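Local coordinates for protein transcriptional regulator (Enterococcus faecalis, PDB 3QFI) that is probably a transcriptional regulator of the LytR-CpsA-Psr family, at residues A[65-70]-A[242-247]. Numbering follows the deposited sequence.
Sequences DILTDI and IYYQVL
A single beta bridge, I66 with Q245, joins 65-70 to 242-247; its pattern is locally parallel, as two backbone bonds on either side of I66 grip Q245. Q245 N donates to D65 O (2.9 Å), approaching from above the carbonyl plane, and Q245 O accepts from L67 N (3.1 Å), straighter at 158° and in plane. The axes of 67-70 and 243-247 are 89° apart, consistent with pairing that stops at one bridge. Side chains fill both flanks of this crossing. On one, L67, with CG anti to its backbone N, brings CD1 obliquely to CD2 of the Y244 ring at 3.6 Å; L67 CD2 lies more loosely by V246 CG2. On the other flank, the branch methyl I66 CG2 nestles 3.5 Å from L247 CD1, while I66 CD1 faces L247 CD2. At the loop end, the D65 carboxylate stands 88° to the Y243 ring and presents OD1 to its edge, 3.1 Å from Y243 CE2. D65 OD2 forms a salt bridge with K78, whose NZ also hydrogen-bonds Y243 O and which makes a cation-pi contact with Y244. The bridge thus links two antiparallel hairpins, 67-70 with 75-78 and 234-238 with 243-247, while T68 and L247 both touch L98 of helix 80-98 and V246 packs on Y279 of helix 269-280.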
loop_
_atom_site.group_PDB
_atom_site.type_symbol
_atom_site.label_atom_id
_atom_site.label_comp_id
_atom_site.label_asym_id
_atom_site.label_seq_id
_atom_site.Cartn_x
_atom_site.Cartn_y
_atom_site.Cartn_z
ATOM N N ASP A 65 5.750 -8.097 -8.314
ATOM C CA ASP A 65 6.049 -8.645 -9.628
ATOM C C ASP A 65 5.330 -7.921 -10.763
ATOM O O ASP A 65 5.425 -8.317 -11.922
ATOM C CB ASP A 65 5.702 -10.132 -9.645
ATOM C CG ASP A 65 6.482 -10.919 -8.606
ATOM O OD1 ASP A 65 5.892 -11.827 -7.973
ATOM O OD2 ASP A 65 7.693 -10.636 -8.429
ATOM N N ILE A 66 4.615 -6.853 -10.450
ATOM C CA ILE A 66 3.913 -6.152 -11.506
ATOM C C ILE A 66 4.885 -5.525 -12.505
ATOM O O ILE A 66 5.887 -4.898 -12.123
ATOM C CB ILE A 66 2.960 -5.099 -10.923
ATOM C CG1 ILE A 66 1.905 -5.818 -10.065
ATOM C CG2 ILE A 66 2.319 -4.296 -12.043
ATOM C CD1 ILE A 66 0.796 -4.941 -9.536
ATOM N N LEU A 67 4.608 -5.723 -13.790
ATOM C CA LEU A 67 5.473 -5.177 -14.836
ATOM C C LEU A 67 4.961 -3.810 -15.248
ATOM O O LEU A 67 3.790 -3.667 -15.609
ATOM C CB LEU A 67 5.490 -6.107 -16.045
ATOM C CG LEU A 67 6.464 -5.793 -17.165
ATOM C CD1 LEU A 67 7.911 -5.968 -16.674
ATOM C CD2 LEU A 67 6.186 -6.738 -18.336
ATOM N N THR A 68 5.834 -2.809 -15.185
ATOM C CA THR A 68 5.468 -1.445 -15.560
ATOM C C THR A 68 6.687 -0.625 -15.985
ATOM O O THR A 68 7.811 -1.123 -16.031
ATOM C CB THR A 68 4.791 -0.693 -14.393
ATOM O OG1 THR A 68 5.541 -0.875 -13.180
ATOM C CG2 THR A 68 3.381 -1.197 -14.192
ATOM N N ASP A 69 6.462 0.635 -16.314
ATOM C CA ASP A 69 7.575 1.465 -16.688
ATOM C C ASP A 69 8.202 1.942 -15.387
ATOM O O ASP A 69 7.494 2.323 -14.446
ATOM C CB ASP A 69 7.097 2.640 -17.542
ATOM C CG ASP A 69 6.707 2.209 -18.941
ATOM O OD1 ASP A 69 7.556 1.582 -19.613
ATOM O OD2 ASP A 69 5.560 2.481 -19.375
ATOM N N ILE A 70 9.526 1.864 -15.312
ATOM C CA ILE A 70 10.233 2.315 -14.125
ATOM C C ILE A 70 10.591 3.755 -14.425
ATOM O O ILE A 70 11.658 4.022 -14.958
ATOM C CB ILE A 70 11.538 1.532 -13.896
ATOM C CG1 ILE A 70 11.272 0.027 -13.914
ATOM C CG2 ILE A 70 12.155 1.954 -12.562
ATOM C CD1 ILE A 70 10.410 -0.477 -12.780
ATOM N N ILE A 242 12.360 -15.079 -15.663
ATOM C CA ILE A 242 11.922 -14.361 -14.472
ATOM C C ILE A 242 10.413 -14.251 -14.501
ATOM O O ILE A 242 9.832 -14.025 -15.551
ATOM C CB ILE A 242 12.521 -12.969 -14.419
ATOM C CG1 ILE A 242 14.045 -13.086 -14.337
ATOM C CG2 ILE A 242 11.953 -12.201 -13.227
ATOM C CD1 ILE A 242 14.728 -11.752 -14.202
ATOM N N TYR A 243 9.784 -14.428 -13.346
ATOM C CA TYR A 243 8.330 -14.369 -13.242
ATOM C C TYR A 243 7.790 -12.953 -13.090
ATOM O O TYR A 243 8.093 -12.268 -12.110
ATOM C CB TYR A 243 7.851 -15.202 -12.046
ATOM C CG TYR A 243 6.420 -14.922 -11.632
ATOM C CD1 TYR A 243 5.351 -15.510 -12.292
ATOM C CD2 TYR A 243 6.135 -14.028 -10.598
ATOM C CE1 TYR A 243 4.031 -15.213 -11.930
ATOM C CE2 TYR A 243 4.827 -13.728 -10.236
ATOM C CZ TYR A 243 3.781 -14.321 -10.904
ATOM O OH TYR A 243 2.488 -14.016 -10.541
ATOM N N TYR A 244 6.994 -12.503 -14.053
ATOM C CA TYR A 244 6.401 -11.175 -13.950
ATOM C C TYR A 244 4.907 -11.336 -13.987
ATOM O O TYR A 244 4.398 -12.408 -14.282
ATOM C CB TYR A 244 6.795 -10.267 -15.112
ATOM C CG TYR A 244 8.263 -10.030 -15.261
ATOM C CD1 TYR A 244 9.076 -10.970 -15.885
ATOM C CD2 TYR A 244 8.843 -8.845 -14.814
ATOM C CE1 TYR A 244 10.419 -10.736 -16.067
ATOM C CE2 TYR A 244 10.201 -8.604 -14.993
ATOM C CZ TYR A 244 10.977 -9.557 -15.622
ATOM O OH TYR A 244 12.317 -9.339 -15.814
ATOM N N GLN A 245 4.204 -10.258 -13.686
ATOM C CA GLN A 245 2.752 -10.262 -13.710
ATOM C C GLN A 245 2.301 -9.119 -14.624
ATOM O O GLN A 245 2.596 -7.946 -14.362
ATOM C CB GLN A 245 2.211 -10.071 -12.289
ATOM C CG GLN A 245 0.707 -9.937 -12.192
ATOM C CD GLN A 245 0.242 -9.812 -10.759
ATOM O OE1 GLN A 245 -0.758 -9.150 -10.475
ATOM N NE2 GLN A 245 0.967 -10.456 -9.839
ATOM N N VAL A 246 1.619 -9.466 -15.712
ATOM C CA VAL A 246 1.141 -8.458 -16.649
ATOM C C VAL A 246 -0.294 -8.137 -16.303
ATOM O O VAL A 246 -1.161 -9.007 -16.364
ATOM C CB VAL A 246 1.174 -8.937 -18.103
ATOM C CG1 VAL A 246 0.621 -7.849 -19.009
ATOM C CG2 VAL A 246 2.583 -9.291 -18.505
ATOM N N LEU A 247 -0.540 -6.884 -15.944
ATOM C CA LEU A 247 -1.871 -6.452 -15.561
ATOM C C LEU A 247 -2.849 -6.415 -16.719
ATOM O O LEU A 247 -2.486 -6.140 -17.868
ATOM C CB LEU A 247 -1.807 -5.069 -14.903
ATOM C CG LEU A 247 -1.092 -4.967 -13.553
ATOM C CD1 LEU A 247 -0.929 -3.509 -13.172
ATOM C CD2 LEU A 247 -1.893 -5.701 -12.486
#